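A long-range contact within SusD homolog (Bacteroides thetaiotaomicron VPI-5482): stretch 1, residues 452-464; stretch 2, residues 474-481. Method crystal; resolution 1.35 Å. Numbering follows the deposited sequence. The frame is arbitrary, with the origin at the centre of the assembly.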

# COMPACT_ATOMS: atom_id res chain seq x y z
N THR A 452 4.38 -23.18 -9.41
CA THR A 452 5.45 -23.87 -8.68
C THR A 452 6.43 -22.84 -8.11
O THR A 452 6.83 -22.94 -6.95
CB THR A 452 6.22 -24.86 -9.56
OG1 THR A 452 5.29 -25.80 -10.14
CG2 THR A 452 7.22 -25.61 -8.72
N ASN A 453 6.80 -21.86 -8.91
CA ASN A 453 7.74 -20.82 -8.44
C ASN A 453 7.11 -20.03 -7.32
O ASN A 453 7.76 -19.82 -6.29
CB ASN A 453 8.19 -19.95 -9.59
CG ASN A 453 9.17 -20.66 -10.52
OD1 ASN A 453 9.75 -21.69 -10.17
ND2 ASN A 453 9.42 -20.06 -11.64
N PHE A 454 5.85 -19.68 -7.46
CA PHE A 454 5.13 -19.08 -6.33
C PHE A 454 5.25 -19.92 -5.09
O PHE A 454 5.54 -19.40 -3.97
CB PHE A 454 3.68 -18.91 -6.70
CG PHE A 454 2.82 -18.32 -5.63
CD1 PHE A 454 2.20 -19.14 -4.69
CD2 PHE A 454 2.56 -16.97 -5.59
CE1 PHE A 454 1.36 -18.62 -3.74
CE2 PHE A 454 1.71 -16.45 -4.63
CZ PHE A 454 1.12 -17.26 -3.70
N ASN A 455 5.01 -21.22 -5.22
CA ASN A 455 4.99 -22.12 -4.08
C ASN A 455 6.33 -22.22 -3.36
O ASN A 455 6.36 -22.55 -2.18
CB ASN A 455 4.55 -23.52 -4.53
CG ASN A 455 3.09 -23.60 -4.92
OD1 ASN A 455 2.28 -22.77 -4.49
ND2 ASN A 455 2.73 -24.65 -5.67
N VAL A 456 7.42 -21.96 -4.06
CA VAL A 456 8.75 -21.98 -3.45
C VAL A 456 9.25 -20.54 -3.17
O VAL A 456 10.45 -20.35 -2.92
CB VAL A 456 9.79 -22.81 -4.27
CG1 VAL A 456 9.37 -24.28 -4.32
CG2 VAL A 456 10.00 -22.30 -5.67
N GLY A 457 8.37 -19.56 -3.15
CA GLY A 457 8.75 -18.25 -2.65
C GLY A 457 9.18 -17.25 -3.69
O GLY A 457 9.75 -16.19 -3.34
N ALA A 458 8.91 -17.48 -4.97
CA ALA A 458 9.26 -16.53 -6.01
C ALA A 458 8.46 -15.23 -5.97
O ALA A 458 8.73 -14.33 -6.76
CB ALA A 458 9.17 -17.16 -7.42
N TRP A 459 7.46 -15.14 -5.10
CA TRP A 459 6.72 -13.87 -4.90
C TRP A 459 7.45 -12.93 -3.92
O TRP A 459 7.08 -11.77 -3.82
CB TRP A 459 5.30 -14.14 -4.43
CG TRP A 459 5.22 -14.85 -3.14
CD1 TRP A 459 5.13 -16.17 -2.96
CD2 TRP A 459 5.20 -14.27 -1.81
NE1 TRP A 459 5.07 -16.48 -1.63
CE2 TRP A 459 5.11 -15.32 -0.90
CE3 TRP A 459 5.25 -12.97 -1.31
CZ2 TRP A 459 5.05 -15.12 0.50
CZ3 TRP A 459 5.17 -12.78 0.03
CH2 TRP A 459 5.10 -13.84 0.92
N THR A 460 8.47 -13.43 -3.21
CA THR A 460 9.20 -12.60 -2.24
C THR A 460 10.32 -11.82 -2.93
O THR A 460 10.72 -12.16 -4.03
CB THR A 460 9.84 -13.43 -1.13
OG1 THR A 460 10.87 -14.27 -1.70
CG2 THR A 460 8.78 -14.23 -0.37
N TRP A 461 10.78 -10.76 -2.27
CA TRP A 461 12.04 -10.11 -2.58
C TRP A 461 13.22 -10.92 -2.04
O TRP A 461 13.11 -11.50 -1.00
CB TRP A 461 12.08 -8.69 -1.96
CG TRP A 461 11.28 -7.70 -2.70
CD1 TRP A 461 9.92 -7.62 -2.76
CD2 TRP A 461 11.77 -6.66 -3.58
NE1 TRP A 461 9.54 -6.59 -3.56
CE2 TRP A 461 10.65 -5.99 -4.09
CE3 TRP A 461 13.05 -6.22 -3.94
CZ2 TRP A 461 10.77 -4.93 -4.98
CZ3 TRP A 461 13.17 -5.19 -4.81
CH2 TRP A 461 12.04 -4.55 -5.33
N PRO A 462 14.37 -10.87 -2.76
CA PRO A 462 15.57 -11.35 -2.13
C PRO A 462 15.85 -10.59 -0.85
O PRO A 462 15.53 -9.41 -0.78
CB PRO A 462 16.66 -11.05 -3.18
CG PRO A 462 15.91 -10.89 -4.50
CD PRO A 462 14.60 -10.32 -4.09
N ILE A 463 16.45 -11.27 0.11
CA ILE A 463 16.92 -10.64 1.35
C ILE A 463 18.40 -10.29 1.15
O ILE A 463 19.21 -11.16 0.88
CB ILE A 463 16.72 -11.57 2.52
CG1 ILE A 463 15.22 -11.71 2.81
CG2 ILE A 463 17.46 -11.05 3.79
CD1 ILE A 463 14.86 -12.84 3.77
N HIS A 464 18.72 -9.00 1.29
CA HIS A 464 20.10 -8.54 1.15
C HIS A 464 21.01 -9.11 2.23
O HIS A 464 20.61 -9.31 3.36
CB HIS A 464 20.08 -7.01 1.23
CG HIS A 464 21.34 -6.34 0.79
ND1 HIS A 464 22.44 -6.19 1.62
CD2 HIS A 464 21.68 -5.80 -0.39
CE1 HIS A 464 23.39 -5.55 0.96
NE2 HIS A 464 22.95 -5.30 -0.27
N ILE A 474 19.24 -15.68 10.51
CA ILE A 474 18.40 -15.38 9.32
C ILE A 474 18.79 -16.27 8.14
O ILE A 474 19.95 -16.28 7.73
CB ILE A 474 18.56 -13.87 8.93
CG1 ILE A 474 18.08 -12.97 10.07
CG2 ILE A 474 17.81 -13.52 7.64
CD1 ILE A 474 16.65 -13.14 10.41
N GLY A 475 17.83 -17.00 7.57
CA GLY A 475 18.04 -17.67 6.31
C GLY A 475 17.50 -16.83 5.16
O GLY A 475 16.57 -16.02 5.34
N LEU A 476 18.07 -16.98 3.97
CA LEU A 476 17.65 -16.14 2.87
C LEU A 476 16.36 -16.62 2.20
O LEU A 476 15.79 -17.65 2.57
CB LEU A 476 18.78 -16.02 1.85
CG LEU A 476 20.04 -15.32 2.38
CD1 LEU A 476 21.08 -15.31 1.30
CD2 LEU A 476 19.77 -13.91 2.88
N ASN A 477 15.89 -15.84 1.23
CA ASN A 477 14.78 -16.27 0.40
C ASN A 477 15.37 -17.10 -0.74
O ASN A 477 15.98 -16.58 -1.67
CB ASN A 477 13.91 -15.09 -0.04
CG ASN A 477 12.89 -14.70 1.01
OD1 ASN A 477 12.46 -15.55 1.79
ND2 ASN A 477 12.48 -13.42 1.03
N LEU A 478 15.21 -18.41 -0.62
CA LEU A 478 16.03 -19.35 -1.36
C LEU A 478 15.72 -19.44 -2.83
O LEU A 478 16.57 -19.89 -3.63
CB LEU A 478 15.94 -20.73 -0.72
CG LEU A 478 16.44 -20.75 0.73
CD1 LEU A 478 16.33 -22.13 1.32
CD2 LEU A 478 17.89 -20.25 0.78
N PHE A 479 14.54 -18.99 -3.26
CA PHE A 479 14.30 -19.00 -4.69
C PHE A 479 15.36 -18.19 -5.43
O PHE A 479 15.65 -18.44 -6.60
CB PHE A 479 12.91 -18.45 -5.03
CG PHE A 479 12.58 -18.56 -6.50
CD1 PHE A 479 12.23 -19.79 -7.05
CD2 PHE A 479 12.64 -17.48 -7.34
CE1 PHE A 479 11.96 -19.89 -8.38
CE2 PHE A 479 12.35 -17.59 -8.68
CZ PHE A 479 12.03 -18.83 -9.20
N TRP A 480 15.89 -17.17 -4.76
CA TRP A 480 16.82 -16.24 -5.41
C TRP A 480 18.28 -16.64 -5.19
O TRP A 480 19.16 -15.89 -5.59
CB TRP A 480 16.56 -14.82 -4.88
CG TRP A 480 15.13 -14.47 -4.99
CD1 TRP A 480 14.27 -14.28 -3.97
CD2 TRP A 480 14.39 -14.29 -6.20
NE1 TRP A 480 13.02 -14.01 -4.46
CE2 TRP A 480 13.06 -14.02 -5.83
CE3 TRP A 480 14.71 -14.36 -7.57
CZ2 TRP A 480 12.05 -13.81 -6.79
CZ3 TRP A 480 13.72 -14.17 -8.48
CH2 TRP A 480 12.41 -13.89 -8.11
N GLU A 481 18.51 -17.80 -4.59
CA GLU A 481 19.85 -18.25 -4.18
C GLU A 481 20.25 -19.52 -4.90
O GLU A 481 19.77 -19.78 -5.99
CB GLU A 481 19.84 -18.52 -2.69
CG GLU A 481 19.92 -17.28 -1.90
CD GLU A 481 21.18 -16.53 -2.26
OE1 GLU A 481 22.18 -17.22 -2.61
OE2 GLU A 481 21.18 -15.29 -2.19
OXT GLU A 481 21.06 -20.29 -4.35
O HOH W 1 12.35 -17.59 -2.00
O HOH W 2 17.13 -14.06 -0.92

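An aromatic side chain can offer a loop two kinds of surface: a face on which small aliphatic groups pack and, in tryptophan, an indole N-H at the ring edge that can bond to a carbonyl oxygen. The last residues of this SusD homolog illustrate the principle: F479 and W480, neighbours in a short 3-10 segment, both point toward the first stretch and, with I463 from the other side of the contact, cover the most surface in a buried total of 625 Å².

F479, with chi1 at t, sets its ring over A458, whose CB lies 3.5 Å from the ring centroid and only 15° off the normal. A methyl group suits this place because it is small enough to sit squarely on the face. V456 adds an apolar contact, CG2 to F479 CD1 at 3.6 Å. Beside them, G457 adopts a phi of 95°, where a CB would jam against the preceding carbonyl oxygen. The backbone here is also joined through water 1, which accepts from F479 N and donates weakly to V456 O and G457 O.

W480 combines both kinds of contact. P462 CG packs over its five-membered ring, 3.9 Å from the centroid, while at the ring edge NE1 gives a weak hydrogen bond to T460 O (3.0 Å, 130°). T460 is itself steadied by OG1, which donates to G457 O at 2.8 Å across the type I turn.

Further along, buried N477 supplies the straighter polar link: its ND2 donates to W461 O at 2.9 Å and 165°, satisfying a carbonyl away from solvent. Water 2 adds a backbone bridge, accepting from I463 N and donating to N477 O. I463 itself points toward the second stretch, its CG2 3.8 Å from L476 CD2, so that a branched aliphatic side chain fills the space beside the leucine and the asparagine.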